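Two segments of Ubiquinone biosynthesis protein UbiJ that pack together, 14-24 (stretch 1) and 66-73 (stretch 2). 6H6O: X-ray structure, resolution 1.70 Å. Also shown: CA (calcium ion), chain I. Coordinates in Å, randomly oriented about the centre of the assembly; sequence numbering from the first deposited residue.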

ATOM      1  N   PHE A  14      -9.293  -6.697  -7.020  1.00 27.75           N
ATOM      2  CA  PHE A  14      -8.111  -6.158  -6.336  1.00 25.94           C
ATOM      3  C   PHE A  14      -8.344  -4.863  -5.572  1.00 25.94           C
ATOM      4  O   PHE A  14      -7.927  -4.775  -4.405  1.00 24.47           O
ATOM      5  CB  PHE A  14      -6.941  -5.994  -7.320  1.00 27.60           C
ATOM      6  CG  PHE A  14      -5.589  -5.792  -6.682  1.00 28.63           C
ATOM      7  CD1 PHE A  14      -5.017  -6.789  -5.891  1.00 31.49           C
ATOM      8  CD2 PHE A  14      -4.888  -4.602  -6.858  1.00 30.24           C
ATOM      9  CE1 PHE A  14      -3.757  -6.608  -5.312  1.00 32.56           C
ATOM     10  CE2 PHE A  14      -3.633  -4.419  -6.263  1.00 32.91           C
ATOM     11  CZ  PHE A  14      -3.081  -5.420  -5.493  1.00 32.05           C
ATOM     12  N   LYS A  15      -8.919  -3.838  -6.240  1.00 22.36           N
ATOM     13  CA  LYS A  15      -9.129  -2.523  -5.633  1.00 22.34           C
ATOM     14  C   LYS A  15      -9.885  -2.582  -4.285  1.00 23.41           C
ATOM     15  O   LYS A  15      -9.337  -2.033  -3.340  1.00 23.13           O
ATOM     16  CB  LYS A  15      -9.797  -1.535  -6.629  1.00 26.41           C
ATOM     17  CG  LYS A  15     -10.100  -0.146  -6.057  1.00 38.24           C
ATOM     18  CD  LYS A  15      -8.933   0.826  -6.187  1.00 43.14           C
ATOM     19  CE  LYS A  15      -9.089   2.009  -5.255  1.00 46.73           C
ATOM     20  NZ  LYS A  15     -10.070   3.001  -5.768  1.00 38.68           N
ATOM     21  N   PRO A  16     -11.076  -3.241  -4.133  1.00 23.06           N
ATOM     22  CA  PRO A  16     -11.731  -3.292  -2.805  1.00 23.16           C
ATOM     23  C   PRO A  16     -10.881  -3.969  -1.720  1.00 24.25           C
ATOM     24  O   PRO A  16     -10.977  -3.583  -0.555  1.00 22.85           O
ATOM     25  CB  PRO A  16     -13.041  -4.055  -3.075  1.00 26.03           C
ATOM     26  CG  PRO A  16     -13.247  -3.963  -4.541  1.00 30.59           C
ATOM     27  CD  PRO A  16     -11.881  -3.981  -5.134  1.00 25.56           C
ATOM     28  N   LEU A  17     -10.013  -4.939  -2.105  1.00 20.77           N
ATOM     29  CA  LEU A  17      -9.099  -5.581  -1.146  1.00 19.74           C
ATOM     30  C   LEU A  17      -8.050  -4.582  -0.663  1.00 22.59           C
ATOM     31  O   LEU A  17      -7.702  -4.590   0.515  1.00 20.74           O
ATOM     32  CB  LEU A  17      -8.413  -6.811  -1.765  1.00 20.03           C
ATOM     33  CG  LEU A  17      -9.272  -8.057  -1.930  1.00 25.75           C
ATOM     34  CD1 LEU A  17      -8.442  -9.155  -2.581  1.00 26.43           C
ATOM     35  CD2 LEU A  17      -9.856  -8.534  -0.573  1.00 27.38           C
ATOM     36  N   VAL A  18      -7.549  -3.717  -1.572  1.00 19.70           N
ATOM     37  CA  VAL A  18      -6.566  -2.677  -1.228  1.00 19.87           C
ATOM     38  C   VAL A  18      -7.208  -1.631  -0.270  1.00 21.00           C
ATOM     39  O   VAL A  18      -6.612  -1.289   0.765  1.00 19.94           O
ATOM     40  CB  VAL A  18      -5.954  -2.030  -2.500  1.00 24.64           C
ATOM     41  CG1 VAL A  18      -5.171  -0.755  -2.176  1.00 24.59           C
ATOM     42  CG2 VAL A  18      -5.090  -3.040  -3.270  1.00 24.74           C
ATOM     43  N   THR A  19      -8.417  -1.117  -0.618  1.00 18.61           N
ATOM     44  CA  THR A  19      -9.077  -0.115   0.247  1.00 18.16           C
ATOM     45  C   THR A  19      -9.395  -0.696   1.642  1.00 21.18           C
ATOM     46  O   THR A  19      -9.144  -0.025   2.650  1.00 21.06           O
ATOM     47  CB  THR A  19     -10.276   0.522  -0.439  1.00 26.12           C
ATOM     48  OG1 THR A  19     -11.238  -0.484  -0.692  1.00 26.53           O
ATOM     49  CG2 THR A  19      -9.902   1.206  -1.733  1.00 25.74           C
ATOM     50  N   ALA A  20      -9.884  -1.945   1.698  1.00 18.67           N
ATOM     51  CA  ALA A  20     -10.162  -2.636   2.977  1.00 20.26           C
ATOM     52  C   ALA A  20      -8.892  -2.794   3.845  1.00 21.20           C
ATOM     53  O   ALA A  20      -8.952  -2.568   5.059  1.00 20.06           O
ATOM     54  CB  ALA A  20     -10.801  -3.992   2.720  1.00 21.79           C
ATOM     55  N   GLY A  21      -7.764  -3.137   3.208  1.00 18.37           N
ATOM     56  CA  GLY A  21      -6.459  -3.293   3.859  1.00 18.17           C
ATOM     57  C   GLY A  21      -5.959  -1.976   4.432  1.00 19.37           C
ATOM     58  O   GLY A  21      -5.528  -1.913   5.592  1.00 18.32           O
ATOM     59  N   ILE A  22      -6.072  -0.898   3.648  1.00 15.44           N
ATOM     60  CA  ILE A  22      -5.672   0.438   4.115  1.00 15.67           C
ATOM     61  C   ILE A  22      -6.542   0.847   5.303  1.00 18.15           C
ATOM     62  O   ILE A  22      -6.013   1.357   6.286  1.00 17.86           O
ATOM     63  CB  ILE A  22      -5.653   1.492   2.950  1.00 18.30           C
ATOM     64  CG1 ILE A  22      -4.523   1.155   1.950  1.00 19.39           C
ATOM     65  CG2 ILE A  22      -5.473   2.940   3.474  1.00 19.03           C
ATOM     66  CD1 ILE A  22      -4.687   1.902   0.588  1.00 24.44           C
ATOM     67  N   GLU A  23      -7.868   0.597   5.225  1.00 15.57           N
ATOM     68  CA  GLU A  23      -8.798   0.934   6.306  1.00 15.25           C
ATOM     69  C   GLU A  23      -8.403   0.202   7.602  1.00 18.17           C
ATOM     70  O   GLU A  23      -8.335   0.831   8.668  1.00 16.82           O
ATOM     71  CB  GLU A  23     -10.246   0.583   5.908  1.00 16.41           C
ATOM     72  CG  GLU A  23     -11.247   0.923   6.998  1.00 19.84           C
ATOM     73  CD  GLU A  23     -12.704   0.796   6.595  1.00 30.04           C
ATOM     74  OE1 GLU A  23     -13.074   1.338   5.529  1.00 18.53           O
ATOM     75  OE2 GLU A  23     -13.492   0.235   7.391  1.00 31.39           O
ATOM     76  N   SER A  24      -8.127  -1.125   7.499  1.00 16.42           N
ATOM     77  CA  SER A  24      -7.725  -1.919   8.658  1.00 16.26           C
ATOM     78  C   SER A  24      -6.439  -1.351   9.301  1.00 21.22           C
ATOM     79  O   SER A  24      -6.387  -1.176  10.517  1.00 21.75           O
ATOM     80  CB  SER A  24      -7.524  -3.378   8.251  1.00 19.81           C
ATOM     81  OG  SER A  24      -7.142  -4.145   9.377  1.00 31.70           O
ATOM     82  N   ARG A  66     -15.426   6.575  16.062  1.00 19.25           N
ATOM     83  CA  ARG A  66     -14.849   5.262  16.400  1.00 19.38           C
ATOM     84  C   ARG A  66     -13.962   4.663  15.321  1.00 22.58           C
ATOM     85  O   ARG A  66     -13.249   3.687  15.589  1.00 20.40           O
ATOM     86  CB  ARG A  66     -15.961   4.285  16.806  1.00 23.30           C
ATOM     87  CG  ARG A  66     -16.651   4.700  18.112  1.00 34.39           C
ATOM     88  CD  ARG A  66     -17.321   3.524  18.807  1.00 50.69           C
ATOM     89  NE  ARG A  66     -18.616   3.182  18.215  1.00 61.57           N
ATOM     90  CZ  ARG A  66     -19.793   3.487  18.755  1.00 78.66           C
ATOM     91  NH1 ARG A  66     -19.852   4.145  19.908  1.00 64.96           N
ATOM     92  NH2 ARG A  66     -20.919   3.134  18.150  1.00 68.63           N
ATOM     93  N   GLN A  67     -14.008   5.223  14.103  1.00 19.58           N
ATOM     94  CA  GLN A  67     -13.157   4.723  13.029  1.00 19.15           C
ATOM     95  C   GLN A  67     -13.046   5.681  11.880  1.00 22.07           C
ATOM     96  O   GLN A  67     -13.817   6.654  11.795  1.00 19.36           O
ATOM     97  CB  GLN A  67     -13.710   3.384  12.491  1.00 20.98           C
ATOM     98  CG  GLN A  67     -15.049   3.495  11.749  1.00 25.52           C
ATOM     99  CD  GLN A  67     -15.596   2.137  11.399  1.00 48.96           C
ATOM    100  OE1 GLN A  67     -15.259   1.575  10.359  1.00 49.51           O
ATOM    101  NE2 GLN A  67     -16.490   1.616  12.228  1.00 37.01           N
ATOM    102  N   VAL A  68     -12.127   5.352  10.956  1.00 17.30           N
ATOM    103  CA  VAL A  68     -11.995   6.037   9.670  1.00 16.44           C
ATOM    104  C   VAL A  68     -12.414   4.988   8.634  1.00 19.65           C
ATOM    105  O   VAL A  68     -12.054   3.796   8.735  1.00 18.84           O
ATOM    106  CB  VAL A  68     -10.573   6.615   9.397  1.00 19.97           C
ATOM    107  CG1 VAL A  68      -9.484   5.549   9.568  1.00 19.92           C
ATOM    108  CG2 VAL A  68     -10.482   7.276   8.010  1.00 19.59           C
ATOM    109  N   ASP A  69     -13.211   5.419   7.685  1.00 15.73           N
ATOM    110  CA  ASP A  69     -13.648   4.568   6.608  1.00 16.43           C
ATOM    111  C   ASP A  69     -12.881   4.966   5.366  1.00 21.51           C
ATOM    112  O   ASP A  69     -12.653   6.155   5.137  1.00 20.57           O
ATOM    113  CB  ASP A  69     -15.161   4.681   6.406  1.00 18.61           C
ATOM    114  CG  ASP A  69     -15.886   3.881   7.458  1.00 29.89           C
ATOM    115  OD1 ASP A  69     -15.937   2.636   7.324  1.00 30.75           O
ATOM    116  OD2 ASP A  69     -16.306   4.476   8.466  1.00 31.96           O
ATOM    117  N   VAL A  70     -12.412   3.955   4.603  1.00 18.03           N
ATOM    118  CA  VAL A  70     -11.674   4.194   3.381  1.00 17.38           C
ATOM    119  C   VAL A  70     -12.547   3.712   2.213  1.00 21.98           C
ATOM    120  O   VAL A  70     -13.058   2.588   2.254  1.00 20.08           O
ATOM    121  CB  VAL A  70     -10.249   3.576   3.363  1.00 20.75           C
ATOM    122  CG1 VAL A  70      -9.516   3.937   2.077  1.00 20.20           C
ATOM    123  CG2 VAL A  70      -9.437   4.047   4.574  1.00 20.47           C
ATOM    124  N   LEU A  71     -12.708   4.561   1.197  1.00 19.95           N
ATOM    125  CA  LEU A  71     -13.499   4.267  -0.005  1.00 21.61           C
ATOM    126  C   LEU A  71     -12.654   4.517  -1.243  1.00 24.74           C
ATOM    127  O   LEU A  71     -11.699   5.283  -1.198  1.00 22.76           O
ATOM    128  CB  LEU A  71     -14.773   5.127  -0.042  1.00 23.06           C
ATOM    129  CG  LEU A  71     -15.867   4.776   0.965  1.00 30.26           C
ATOM    130  CD1 LEU A  71     -15.997   5.866   2.016  1.00 31.61           C
ATOM    131  CD2 LEU A  71     -17.163   4.558   0.260  1.00 35.86           C
ATOM    132  N   GLY A  72     -13.018   3.871  -2.337  1.00 22.17           N
ATOM    133  CA  GLY A  72     -12.319   4.022  -3.606  1.00 22.88           C
ATOM    134  C   GLY A  72     -13.008   5.021  -4.509  1.00 27.19           C
ATOM    135  O   GLY A  72     -12.417   5.454  -5.501  1.00 26.47           O
ATOM    136  N   GLU A  73     -14.241   5.426  -4.161  1.00 23.87           N
ATOM    137  CA  GLU A  73     -15.028   6.405  -4.909  1.00 24.42           C
ATOM    138  C   GLU A  73     -15.761   7.274  -3.905  1.00 29.26           C
ATOM    139  O   GLU A  73     -16.108   6.807  -2.815  1.00 28.88           O
ATOM    140  CB  GLU A  73     -16.079   5.693  -5.819  1.00 26.44           C
ATOM    141  CG  GLU A  73     -15.526   4.851  -6.958  1.00 43.43           C
ATOM    142  CD  GLU A  73     -14.836   5.565  -8.107  1.00 79.46           C
ATOM    143  OE1 GLU A  73     -15.091   6.775  -8.310  1.00 85.64           O
ATOM    144  OE2 GLU A  73     -14.060   4.898  -8.831  1.00 76.75           O
TER
HETATM  145 CA    CA I 207     -15.301   0.714   5.886  0.50 17.83          CA
HETATM  146  O   HOH W   1     -15.368   1.819   3.726  1.00 30.61           O
HETATM  147  O   HOH W   2     -17.506   0.473   5.015  1.00 48.65           O
HETATM  148  O   HOH W   3     -16.117  -0.409   7.591  1.00 43.04           O
HETATM  149  O   HOH W   4     -14.649  -1.140   4.809  1.00 35.34           O

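The helix of stretch 1 runs nearly antiparallel to strand 68-71, at 162° with the axes 7.5 Å apart at closest approach. Lys15 opens the contact: its long side chain carries NZ to 3.3 Å from Gly72 CA. Glycine suits this position, because a CB there would point toward the helix and lie 2.6 Å from Lys15 NZ. Pro16 points away and takes no part. One turn on from Lys15, Thr19 points toward stretch 2, and its short side chain fits against it: its CG2 lies 4.1 Å from Gly72 N, while its O is 3.8 Å from Val70 CB. Ala20 points away. Ile22, directed sideways, places its CG2 4.3 Å from Val70 CG2; Val70, buried and pointing toward the helix, is the strand's main apolar contribution.

Glu23 has the largest area covered by the other stretch. Its CB packs 3.8 Å from Val70 CG2, and chi1 and chi2, both t, extend the chain so that OE1 accepts a nearly straight hydrogen bond from Val70 N (2.9 Å, 173°). The same carboxylate grips the calcium through OE1 (2.3 Å) and OE2 (2.4 Å). Asp69 OD1 binds that ion at 2.5 Å, so the metal offsets the repulsion between two acids whose Glu23 OE2 and Asp69 OD1 lie 3.4 Å apart. Water 1, a calcium ligand, also donates to Val70 O.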